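Local coordinates for protein alpha-L-rhamnosidase (Aspergillus terreus, PDB 6GSZ) that probably hydrolyses terminal non-reducing alpha-L-rhamnose residues of alpha-L-rhamnosides, and here holds a glucose molecule in a sugar pocket, at residues T459-R464 and F759-V764; L447-G452 and T736-R741; E262-E267 and D465-W470; A366-R371 and G749-G754. All coordinates share one frame; numbering follows the deposited sequence. Where two conformers were deposited one is given.

Interaction 1 of 4, residues T459-R464 and F759-V764; sequences TDCPQR and FNHYAV. With BGC (beta-D-glucopyranose), chain B.
The imidazole of His-761 meets the backbone carbonyl of Asp-460 face-on, with Asp-460 O over the ring centre and 3.1 Å from His-761 CG. Both ring nitrogens lie near this oxygen but bond elsewhere: ND1 with Ser-758 OG, and NE2 with the bound beta-D-glucopyranose. NE2 donates almost straight to glucose O1, at 2.9 Å and 164°, and weakly to O2. Glucose O1 in turn donates to Asp-460 OD2 in a very short bond of 2.5 Å; the aspartate CG sits between its own backbone N and carbonyl carbon (chi1 61°). Next along the chain, Cys-461 puts its CB 3.4 Å from His-761 CE1. Arg-464 crosses the histidine at about a right angle, its guanidinium plane turned 58° from the ring and its NH2 3.5 Å from His-761 CE1. Arg-464 NH1 is held by Glu-740. Farther along, Pro-462 crosses the side chain of Asn-760, and its CD approaches Asn-760 O at 3.3 Å. A water supplies the polar link between the two loops, which have no direct hydrogen bond to each other: it donates to Thr-459 O and Asp-460 O, accepts from Tyr-762 N, and sits over the centre of the Tyr-762 ring. The chemistry thus leaves O1 of the bound glucose held between a carboxylate that accepts from it and an imidazole that donates to it, with the Arg-464 guanidinium edge-on close by.

Interaction 2 of 4, residues L447-G452 and T736-R741; sequences LWSMRG and TTTWER
Ser-449 pushes its hydroxyl into the loop at Thr-737 and Thr-738, and here the contact is tight. Thr-738 N donates to Ser-449 OG at 2.9 Å, with a bent N-H...O angle of 140°. The same oxygen is packed against Thr-737 CB at 3.2 Å. Its position follows from chi1 of -75°, which sets OG beside the serine's own backbone N and anti to its carbonyl carbon. A second partner, Asn-760 OD1, also bonds Ser-449 OG, so this buried hydroxyl is gripped by two groups from different parts of the chain. The threonine hydroxyls are satisfied nearby: Thr-737 OG1 by Phe-759 O and Thr-738 OG1 by His-761 O. Ser-449 belongs to helix 437-453 of the six-hairpin glycosidase domain, an (alpha/alpha)6 barrel in this family, and the loop 736-741 precedes helix 768-775 near the other end of that domain. The contact thus ties an early helix of the barrel to a late loop, whose Glu-740 lines the sugar pocket. At the preceding helix residue the packing is slacker. Trp-448 offers little more than its CB, 3.7 Å from Thr-736 O and 4.1 Å from Thr-737 CG2, while its indole leads away from the loop towards Val-421 of strand 417-424. This residue is partly exposed, as is Arg-451, whose NH1 rests 3.3 Å above one face of the Trp-448 indole, offset towards the rim. Thr-736 O is hydrogen-bonded to Gln-334 NE2.

Interaction 3 of 4, residues E262-E267 and D465-W470; sequences EIYDGE and DERLGW. With BGC (beta-D-glucopyranose), chain B.
Tyr-264 lays its ring against the backbone at Asp-465, with Asp-465 CA 3.5 Å from the ring centroid and only 8° off the normal, a CH-pi contact over the face. At the end of the ring Tyr-264 OH donates to Glu-466 O, a short bond of 2.6 Å whose donor is tilted slightly from the carbonyl plane; Gly-214 N bonds the same hydroxyl. Arg-467, extended from CG to NE, slides past the tyrosine in the opposite direction. Tyr-264 CD1 lies 3.6 Å above one face of its guanidinium, offset towards the rim, the planes 52° apart rather than stacked. Beyond them Arg-467 NH2 donates to a water at 3.0 Å, which lies in the guanidinium plane close to Ile-263 O and Tyr-264 O. The arginine's rotation is fixed further by NH1 bonding to Tyr-395 O and NE to Arg-464 O. In the next shell, Asp-465 is salt-bridged to Arg-371, and Glu-466 OE1 to both Arg-371 and Arg-464. The other carboxylate oxygen, Glu-466 OE2, accepts from Trp-470 NE1 at 2.8 Å, on its anti side, bent to 133° and tilted out of both the carboxylate and the indole plane. Gly-469, the centre of an inverse gamma turn, leads into Trp-470 at the N-cap position of helix 471-484. One face of this indole carries the glucose, whose C4 lies 3.6 Å above the plane towards the rim. Such an aromatic platform against a pyranose is typical of carbohydrate-binding sites, here on a loop backed by the turn between strands 258-262 and 266-270.

Interaction 4 of 4, residues A366-R371 and G749-G754; sequences ATRPLR and GSINPG
Arg-368 reaches across to the loop 749-754 and spends its two terminal nitrogens on backbone carbonyls. NH2 donates to Asn-752 O at 2.8 Å in a nearly straight bond of 173°, and NH1 to Gly-754 O at 3.0 Å with a more bent 146°. Both acceptors lie close to the guanidinium plane, whereas relative to either carbonyl the donor stands well above the plane of the group. NH2 also donates to a water at 3.0 Å, and that water donates to Ile-751 O, so one arginine serves two carbonyls directly and a third through the water. The chain gets there with CG anti to the backbone N (chi1 -174°), then bends at chi2 and chi3. Gly-754 O has another partner in Thr-757 OG1. Within the loop Asn-752 OD1 accepts from Gly-754 N at 2.8 Å, on a lone pair in the carbonyl plane, which makes an Asx turn, and Asn-752 ND2 is taken up by Asp-743 O. Ile-751 N is bonded to Glu-361 OE2. Apolar contact adds to this: Ile-751 CD1 meets Ala-366 CB at 3.6 Å and Pro-369 CG at 4.0 Å, with the proline crossing the isoleucine at about a right angle. Arg-368 itself is exposed, and Pro-753 touches a mannose of a glycan attached to the protein. Ala-366 pairs through its backbone with Val-359 of strand 351-361, against which Ile-751 also packs; the contact therefore joins the 3-10 segment 368-370, just after strand 364-365, to the loop between helices 727-732 and 768-775.

Interactions 1 and 3 share the sugar: the first surrounds its anomeric oxygen, the second supplies the indole that packs against it, with their centres about 12 Å apart. Asp-460 OD1 and Leu-468 N, 2.9 Å apart, join them. Interaction 2 adjoins interaction 1, centre to centre about 6 Å, and its Glu-740 pairs with Arg-464 and reaches the pocket. Interaction 4, about 17 Å from the centre of interaction 3, is more peripheral and connects to it through Arg-371, whose NE lies 2.8 Å from Asp-465 OD1. The pocket is thus lined by interactions 1 and 3, with Glu-740 added by interaction 2, while interaction 4 stays away from the sugar.

Interaction 1 of 4, residues T459-R464 and F759-V764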
# COMPACT_ATOMS: atom_id res chain seq x y z
N THR A 459 0.06 -1.21 -6.36
CA THR A 459 0.14 -1.12 -7.82
C THR A 459 1.59 -0.99 -8.30
O THR A 459 2.45 -0.49 -7.59
CB THR A 459 -0.65 0.06 -8.41
OG1 THR A 459 -0.23 1.30 -7.86
CG2 THR A 459 -2.14 -0.04 -8.17
N ASP A 460 1.85 -1.49 -9.52
CA ASP A 460 3.10 -1.25 -10.16
C ASP A 460 3.32 0.24 -10.46
O ASP A 460 4.41 0.78 -10.28
CB ASP A 460 3.27 -2.04 -11.46
CG ASP A 460 2.24 -1.75 -12.56
OD1 ASP A 460 1.04 -1.55 -12.25
OD2 ASP A 460 2.70 -1.74 -13.73
N CYS A 461 2.27 0.89 -10.99
CA CYS A 461 2.36 2.30 -11.33
C CYS A 461 0.96 2.91 -11.30
O CYS A 461 -0.01 2.19 -11.23
CB CYS A 461 3.01 2.53 -12.69
SG CYS A 461 2.17 1.71 -14.08
N PRO A 462 0.86 4.25 -11.22
CA PRO A 462 -0.42 4.93 -11.08
C PRO A 462 -0.87 5.75 -12.27
O PRO A 462 -1.91 6.36 -12.15
CB PRO A 462 -0.05 5.92 -9.95
CG PRO A 462 1.36 6.36 -10.30
CD PRO A 462 1.99 5.15 -10.97
N GLN A 463 -0.14 5.73 -13.38
CA GLN A 463 -0.38 6.74 -14.44
C GLN A 463 -0.84 6.14 -15.77
O GLN A 463 -1.77 6.70 -16.36
CB GLN A 463 0.87 7.62 -14.59
CG GLN A 463 2.03 7.05 -15.38
CD GLN A 463 2.69 5.84 -14.76
OE1 GLN A 463 2.18 4.73 -14.85
NE2 GLN A 463 3.84 6.03 -14.12
N ARG A 464 -0.23 5.07 -16.25
CA ARG A 464 -0.51 4.52 -17.55
C ARG A 464 -1.68 3.53 -17.46
O ARG A 464 -2.39 3.45 -16.46
CB ARG A 464 0.75 3.92 -18.18
CG ARG A 464 1.26 2.64 -17.52
CD ARG A 464 2.60 2.25 -18.10
NE ARG A 464 3.13 1.04 -17.50
CZ ARG A 464 4.42 0.80 -17.27
NH1 ARG A 464 5.33 1.63 -17.75
NH2 ARG A 464 4.76 -0.26 -16.53
N PHE A 759 7.55 6.82 -14.55
CA PHE A 759 8.32 7.63 -13.62
C PHE A 759 7.79 7.47 -12.18
O PHE A 759 8.07 8.34 -11.33
CB PHE A 759 8.36 9.11 -14.04
CG PHE A 759 9.10 9.29 -15.33
CD1 PHE A 759 10.46 9.50 -15.30
CD2 PHE A 759 8.47 9.22 -16.56
CE1 PHE A 759 11.17 9.65 -16.48
CE2 PHE A 759 9.18 9.37 -17.74
CZ PHE A 759 10.53 9.58 -17.69
N ASN A 760 7.06 6.39 -11.88
CA ASN A 760 6.52 6.24 -10.53
C ASN A 760 6.24 4.77 -10.22
O ASN A 760 5.10 4.33 -10.16
CB ASN A 760 5.26 7.08 -10.35
CG ASN A 760 4.95 7.40 -8.91
OD1 ASN A 760 5.58 6.86 -8.00
ND2 ASN A 760 3.98 8.27 -8.67
N HIS A 761 7.33 4.03 -9.98
CA HIS A 761 7.33 2.61 -9.57
C HIS A 761 8.16 2.50 -8.29
O HIS A 761 9.25 3.06 -8.30
CB HIS A 761 8.03 1.75 -10.63
CG HIS A 761 7.21 1.07 -11.67
ND1 HIS A 761 6.54 1.78 -12.66
CD2 HIS A 761 7.04 -0.25 -11.94
CE1 HIS A 761 5.95 0.91 -13.46
NE2 HIS A 761 6.22 -0.36 -13.03
N TYR A 762 7.66 1.83 -7.24
CA TYR A 762 8.46 1.69 -6.00
C TYR A 762 9.58 0.66 -6.05
O TYR A 762 10.40 0.67 -5.12
CB TYR A 762 7.56 1.47 -4.78
CG TYR A 762 6.51 0.39 -4.82
CD1 TYR A 762 6.79 -0.90 -5.21
CD2 TYR A 762 5.20 0.67 -4.49
CE1 TYR A 762 5.83 -1.90 -5.20
CE2 TYR A 762 4.21 -0.31 -4.49
CZ TYR A 762 4.51 -1.59 -4.92
OH TYR A 762 3.53 -2.55 -4.91
N ALA A 763 9.70 -0.20 -7.06
CA ALA A 763 10.70 -1.28 -7.00
C ALA A 763 12.10 -0.75 -6.70
O ALA A 763 12.75 -1.32 -5.84
CB ALA A 763 10.70 -2.10 -8.28
N VAL A 764 12.59 0.25 -7.45
CA VAL A 764 13.98 0.82 -7.26
C VAL A 764 14.06 1.44 -5.86
O VAL A 764 15.16 1.47 -5.23
CB VAL A 764 14.22 1.85 -8.39
CG1 VAL A 764 15.11 2.99 -8.06
CG2 VAL A 764 14.61 1.12 -9.68
C2 BGC B . 5.74 -4.45 -13.33
C3 BGC B . 6.57 -5.69 -13.50
C4 BGC B . 6.21 -6.62 -14.63
C5 BGC B . 6.10 -5.76 -15.80
C6 BGC B . 5.79 -6.70 -16.95
C1 BGC B . 5.58 -3.76 -14.68
O1 BGC B . 4.92 -2.53 -14.47
O2 BGC B . 6.48 -3.45 -12.68
O3 BGC B . 6.34 -6.45 -12.44
O4 BGC B . 7.09 -7.74 -14.88
O5 BGC B . 5.14 -4.66 -15.69
O6 BGC B . 5.52 -5.90 -18.11
O HOH W 1 5.28 0.36 -7.82

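Interaction 2 of 4, residues L447-G452 and T736-R741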
# COMPACT_ATOMS: atom_id res chain seq x y z
N LEU A 447 9.12 7.66 -0.49
CA LEU A 447 7.86 7.93 0.23
C LEU A 447 6.74 8.30 -0.77
O LEU A 447 5.60 7.76 -0.66
CB LEU A 447 8.12 9.07 1.22
CG LEU A 447 6.92 9.70 1.91
CD1 LEU A 447 6.20 8.74 2.81
CD2 LEU A 447 7.33 10.97 2.64
N TRP A 448 7.04 9.20 -1.69
CA TRP A 448 6.05 9.59 -2.66
C TRP A 448 5.69 8.45 -3.63
O TRP A 448 4.51 8.40 -4.07
CB TRP A 448 6.48 10.86 -3.41
CG TRP A 448 6.22 12.10 -2.62
CD1 TRP A 448 7.12 12.85 -1.93
CD2 TRP A 448 4.96 12.81 -2.50
NE1 TRP A 448 6.51 13.92 -1.35
CE2 TRP A 448 5.20 13.98 -1.76
CE3 TRP A 448 3.67 12.62 -3.03
CZ2 TRP A 448 4.20 14.89 -1.42
CZ3 TRP A 448 2.69 13.54 -2.75
CH2 TRP A 448 2.95 14.65 -1.95
N SER A 449 6.65 7.60 -4.03
CA SER A 449 6.31 6.45 -4.85
C SER A 449 5.42 5.45 -4.09
O SER A 449 4.54 4.79 -4.68
CB SER A 449 7.51 5.80 -5.48
OG SER A 449 7.99 6.58 -6.56
N MET A 450 5.65 5.29 -2.79
CA MET A 450 4.80 4.46 -1.99
C MET A 450 3.37 5.05 -1.94
O MET A 450 2.38 4.31 -2.12
CB MET A 450 5.37 4.23 -0.58
CG MET A 450 4.39 3.45 0.32
SD MET A 450 5.19 2.82 1.74
CE MET A 450 3.80 1.86 2.36
N ARG A 451 3.29 6.34 -1.63
CA ARG A 451 1.98 6.99 -1.61
C ARG A 451 1.23 6.82 -2.94
O ARG A 451 0.02 6.57 -2.95
CB ARG A 451 2.14 8.48 -1.32
CG ARG A 451 2.57 8.79 0.10
CD ARG A 451 2.99 10.23 0.25
NE ARG A 451 3.28 10.57 1.62
CZ ARG A 451 3.81 11.73 2.02
NH1 ARG A 451 4.30 12.59 1.12
NH2 ARG A 451 3.89 11.99 3.32
N GLY A 452 1.95 6.89 -4.06
CA GLY A 452 1.27 6.85 -5.30
C GLY A 452 0.70 5.47 -5.65
O GLY A 452 -0.24 5.36 -6.45
N THR A 736 11.10 13.21 -8.50
CA THR A 736 10.46 13.38 -7.21
C THR A 736 9.77 12.09 -6.74
O THR A 736 9.07 12.09 -5.72
CB THR A 736 9.49 14.57 -7.23
OG1 THR A 736 8.51 14.40 -8.26
CG2 THR A 736 10.21 15.89 -7.43
N THR A 737 10.04 11.01 -7.47
CA THR A 737 9.55 9.66 -7.27
C THR A 737 10.65 8.75 -7.78
O THR A 737 11.52 9.22 -8.50
CB THR A 737 8.24 9.41 -8.03
OG1 THR A 737 8.35 9.88 -9.37
CG2 THR A 737 7.05 10.03 -7.35
N THR A 738 10.60 7.47 -7.43
CA THR A 738 11.49 6.50 -8.05
C THR A 738 10.87 6.05 -9.37
O THR A 738 9.66 5.95 -9.52
CB THR A 738 11.81 5.34 -7.09
OG1 THR A 738 10.63 4.72 -6.55
CG2 THR A 738 12.68 5.80 -5.94
N TRP A 739 11.74 5.73 -10.34
CA TRP A 739 11.30 5.42 -11.71
C TRP A 739 11.36 3.91 -11.95
O TRP A 739 12.13 3.18 -11.32
CB TRP A 739 12.17 6.14 -12.75
CG TRP A 739 12.29 7.62 -12.54
CD1 TRP A 739 11.48 8.46 -11.84
CD2 TRP A 739 13.28 8.44 -13.18
NE1 TRP A 739 11.92 9.76 -11.98
CE2 TRP A 739 13.04 9.77 -12.78
CE3 TRP A 739 14.39 8.15 -13.98
CZ2 TRP A 739 13.83 10.84 -13.22
CZ3 TRP A 739 15.18 9.20 -14.41
CH2 TRP A 739 14.90 10.52 -14.04
N GLU A 740 10.55 3.43 -12.87
CA GLU A 740 10.51 2.02 -13.26
C GLU A 740 11.88 1.53 -13.73
O GLU A 740 12.33 0.45 -13.31
CB GLU A 740 9.47 1.87 -14.35
CG GLU A 740 9.28 0.48 -14.93
CD GLU A 740 8.17 0.37 -15.96
OE1 GLU A 740 7.95 1.36 -16.70
OE2 GLU A 740 7.57 -0.74 -16.01
N ARG A 741 12.45 2.25 -14.69
CA ARG A 741 13.74 1.95 -15.23
C ARG A 741 14.79 2.85 -14.57
O ARG A 741 14.54 4.01 -14.25
CB ARG A 741 13.78 2.32 -16.71
CG ARG A 741 12.75 1.59 -17.55
CD ARG A 741 12.71 2.15 -18.96
NE ARG A 741 11.92 1.32 -19.88
CZ ARG A 741 12.33 0.19 -20.45
NH1 ARG A 741 13.60 -0.24 -20.31
NH2 ARG A 741 11.47 -0.52 -21.17

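Interaction 3 of 4, residues E262-E267 and D465-W470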
# COMPACT_ATOMS: atom_id res chain seq x y z
N GLU A 262 -13.58 7.31 -16.00
CA GLU A 262 -12.83 6.08 -16.28
C GLU A 262 -11.47 6.20 -15.59
O GLU A 262 -10.87 7.25 -15.63
CB GLU A 262 -12.60 5.91 -17.78
CG GLU A 262 -13.86 5.95 -18.60
CD GLU A 262 -13.53 5.82 -20.05
OE1 GLU A 262 -13.03 4.73 -20.46
OE2 GLU A 262 -13.85 6.80 -20.81
N ILE A 263 -11.03 5.09 -14.99
CA ILE A 263 -9.74 5.01 -14.28
C ILE A 263 -8.65 5.57 -15.21
O ILE A 263 -7.86 6.47 -14.84
CB ILE A 263 -9.43 3.56 -13.84
CG1 ILE A 263 -10.44 3.01 -12.82
CG2 ILE A 263 -8.01 3.43 -13.32
CD1 ILE A 263 -10.55 3.79 -11.52
N TYR A 264 -8.55 4.98 -16.42
CA TYR A 264 -7.43 5.34 -17.32
C TYR A 264 -7.67 6.64 -18.09
O TYR A 264 -6.82 7.55 -18.15
CB TYR A 264 -7.10 4.24 -18.33
CG TYR A 264 -6.60 2.94 -17.75
CD1 TYR A 264 -6.02 2.82 -16.48
CD2 TYR A 264 -6.72 1.79 -18.51
CE1 TYR A 264 -5.57 1.58 -16.03
CE2 TYR A 264 -6.27 0.57 -18.08
CZ TYR A 264 -5.68 0.46 -16.82
OH TYR A 264 -5.28 -0.79 -16.40
N ASP A 265 -8.84 6.75 -18.73
CA ASP A 265 -9.00 7.86 -19.66
C ASP A 265 -9.39 9.19 -19.02
O ASP A 265 -9.08 10.23 -19.59
CB ASP A 265 -9.92 7.50 -20.82
CG ASP A 265 -9.28 6.60 -21.88
OD1 ASP A 265 -8.02 6.43 -21.86
OD2 ASP A 265 -10.06 6.02 -22.70
N GLY A 266 -10.02 9.18 -17.85
CA GLY A 266 -10.40 10.37 -17.13
C GLY A 266 -11.91 10.58 -17.13
O GLY A 266 -12.69 9.68 -17.41
N GLU A 267 -12.30 11.79 -16.77
CA GLU A 267 -13.70 12.14 -16.52
C GLU A 267 -14.11 13.32 -17.42
O GLU A 267 -13.40 14.35 -17.47
CB GLU A 267 -13.92 12.54 -15.06
CG GLU A 267 -15.34 13.02 -14.81
CD GLU A 267 -15.76 13.05 -13.35
OE1 GLU A 267 -15.48 12.03 -12.64
OE2 GLU A 267 -16.25 14.13 -12.91
N ASP A 465 -1.90 2.82 -18.57
CA ASP A 465 -2.96 1.83 -18.72
C ASP A 465 -2.56 0.51 -18.09
O ASP A 465 -2.51 -0.49 -18.73
CB ASP A 465 -3.34 1.67 -20.19
CG ASP A 465 -2.19 1.29 -21.11
OD1 ASP A 465 -1.02 1.32 -20.64
OD2 ASP A 465 -2.45 0.97 -22.25
N GLU A 466 -2.25 0.57 -16.80
CA GLU A 466 -1.81 -0.63 -16.05
C GLU A 466 -2.37 -0.48 -14.64
O GLU A 466 -3.52 -0.71 -14.43
CB GLU A 466 -0.29 -0.79 -16.21
CG GLU A 466 0.23 -2.16 -15.79
CD GLU A 466 1.54 -2.56 -16.43
OE1 GLU A 466 2.13 -1.73 -17.12
OE2 GLU A 466 1.95 -3.70 -16.24
N ARG A 467 -1.52 -0.17 -13.65
CA ARG A 467 -1.98 0.07 -12.26
C ARG A 467 -2.55 -1.24 -11.72
O ARG A 467 -3.61 -1.27 -11.12
CB ARG A 467 -2.94 1.26 -12.14
CG ARG A 467 -2.71 2.42 -13.11
CD ARG A 467 -3.69 3.53 -12.90
NE ARG A 467 -3.67 4.45 -14.00
CZ ARG A 467 -4.41 5.55 -14.04
NH1 ARG A 467 -5.16 5.87 -13.01
NH2 ARG A 467 -4.39 6.35 -15.10
N LEU A 468 -1.77 -2.33 -11.88
CA LEU A 468 -2.21 -3.66 -11.48
C LEU A 468 -1.41 -4.11 -10.26
O LEU A 468 -0.28 -3.59 -9.99
CB LEU A 468 -1.97 -4.65 -12.63
CG LEU A 468 -2.57 -4.23 -13.98
CD1 LEU A 468 -2.19 -5.22 -15.06
CD2 LEU A 468 -4.10 -4.06 -13.90
N GLY A 469 -1.97 -5.10 -9.57
CA GLY A 469 -1.31 -5.59 -8.34
C GLY A 469 -0.17 -6.56 -8.62
O GLY A 469 -0.28 -7.76 -8.34
N TRP A 470 0.87 -6.04 -9.27
CA TRP A 470 2.00 -6.88 -9.68
C TRP A 470 2.73 -7.50 -8.46
O TRP A 470 3.19 -6.82 -7.54
CB TRP A 470 2.95 -6.09 -10.56
CG TRP A 470 2.51 -6.02 -11.99
CD1 TRP A 470 1.86 -5.00 -12.62
CD2 TRP A 470 2.75 -7.03 -12.99
NE1 TRP A 470 1.69 -5.31 -13.94
CE2 TRP A 470 2.20 -6.55 -14.20
CE3 TRP A 470 3.37 -8.27 -12.96
CZ2 TRP A 470 2.28 -7.29 -15.37
CZ3 TRP A 470 3.45 -9.01 -14.11
CH2 TRP A 470 2.88 -8.52 -15.31
C2 BGC B . 5.74 -4.45 -13.33
C3 BGC B . 6.57 -5.69 -13.50
C4 BGC B . 6.21 -6.62 -14.63
C5 BGC B . 6.10 -5.76 -15.80
C6 BGC B . 5.79 -6.70 -16.95
C1 BGC B . 5.58 -3.76 -14.68
O1 BGC B . 4.92 -2.53 -14.47
O2 BGC B . 6.48 -3.45 -12.68
O3 BGC B . 6.34 -6.45 -12.44
O4 BGC B . 7.09 -7.74 -14.88
O5 BGC B . 5.14 -4.66 -15.69
O6 BGC B . 5.52 -5.90 -18.11
O HOH W 2 -6.29 8.58 -15.66

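Interaction 4 of 4, residues A366-R371 and G749-G754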
# COMPACT_ATOMS: atom_id res chain seq x y z
N ALA A 366 4.32 15.18 -21.76
CA ALA A 366 4.63 13.91 -22.41
C ALA A 366 3.52 12.88 -22.17
O ALA A 366 3.49 12.24 -21.13
CB ALA A 366 5.94 13.41 -21.89
N THR A 367 2.61 12.70 -23.14
CA THR A 367 1.55 11.72 -23.01
C THR A 367 1.97 10.36 -23.57
O THR A 367 1.35 9.35 -23.29
CB THR A 367 0.28 12.23 -23.71
OG1 THR A 367 0.61 12.47 -25.07
CG2 THR A 367 -0.25 13.50 -23.07
N ARG A 368 3.00 10.33 -24.43
CA ARG A 368 3.37 9.10 -25.10
C ARG A 368 3.48 7.91 -24.13
O ARG A 368 2.90 6.86 -24.39
CB ARG A 368 4.66 9.30 -25.90
CG ARG A 368 5.03 8.10 -26.75
CD ARG A 368 5.86 7.10 -25.97
NE ARG A 368 7.21 7.55 -25.69
CZ ARG A 368 8.16 6.79 -25.14
NH1 ARG A 368 7.84 5.59 -24.64
NH2 ARG A 368 9.39 7.26 -25.11
N PRO A 369 4.23 7.97 -22.99
CA PRO A 369 4.39 6.78 -22.15
C PRO A 369 3.16 6.32 -21.35
O PRO A 369 3.18 5.29 -20.72
CB PRO A 369 5.53 7.17 -21.21
CG PRO A 369 5.58 8.66 -21.19
CD PRO A 369 4.99 9.14 -22.50
N LEU A 370 2.07 7.07 -21.45
CA LEU A 370 0.79 6.69 -20.85
C LEU A 370 0.12 5.59 -21.66
O LEU A 370 -0.82 4.95 -21.18
CB LEU A 370 -0.13 7.91 -20.73
CG LEU A 370 0.38 9.04 -19.84
CD1 LEU A 370 -0.61 10.19 -19.84
CD2 LEU A 370 0.68 8.56 -18.43
N ARG A 371 0.58 5.39 -22.91
CA ARG A 371 0.00 4.35 -23.78
C ARG A 371 -1.50 4.62 -23.95
O ARG A 371 -1.84 5.74 -24.26
CB ARG A 371 0.34 2.94 -23.26
CG ARG A 371 1.83 2.65 -23.13
CD ARG A 371 2.14 1.20 -22.85
NE ARG A 371 1.47 0.71 -21.66
CZ ARG A 371 1.99 -0.14 -20.78
NH1 ARG A 371 3.23 -0.60 -20.94
NH2 ARG A 371 1.25 -0.51 -19.76
N GLY A 749 17.37 14.46 -21.28
CA GLY A 749 16.00 14.82 -20.99
C GLY A 749 15.00 14.01 -21.78
O GLY A 749 13.80 14.14 -21.52
N SER A 750 15.45 13.27 -22.79
CA SER A 750 14.56 12.41 -23.59
C SER A 750 14.07 11.22 -22.76
O SER A 750 14.81 10.71 -21.92
CB SER A 750 15.26 11.90 -24.82
OG SER A 750 15.45 12.97 -25.73
N ILE A 751 12.82 10.80 -23.02
CA ILE A 751 12.25 9.64 -22.36
C ILE A 751 12.84 8.38 -23.01
O ILE A 751 13.09 8.34 -24.19
CB ILE A 751 10.71 9.68 -22.38
CG1 ILE A 751 10.18 10.93 -21.67
CG2 ILE A 751 10.09 8.42 -21.79
CD1 ILE A 751 8.66 11.10 -21.78
N ASN A 752 13.08 7.35 -22.18
CA ASN A 752 13.51 6.06 -22.66
C ASN A 752 12.62 5.64 -23.83
O ASN A 752 11.40 5.77 -23.75
CB ASN A 752 13.44 5.04 -21.54
CG ASN A 752 14.11 3.74 -21.89
OD1 ASN A 752 13.65 2.98 -22.74
ND2 ASN A 752 15.22 3.47 -21.20
N PRO A 753 13.18 5.10 -24.94
CA PRO A 753 12.36 4.73 -26.08
C PRO A 753 11.45 3.52 -25.84
O PRO A 753 10.53 3.27 -26.61
CB PRO A 753 13.40 4.44 -27.18
CG PRO A 753 14.62 3.95 -26.40
CD PRO A 753 14.63 4.86 -25.17
N GLY A 754 11.69 2.79 -24.76
CA GLY A 754 10.87 1.66 -24.47
C GLY A 754 9.41 2.06 -24.30
O GLY A 754 9.11 3.04 -23.64
O HOH W 3 11.34 9.30 -26.16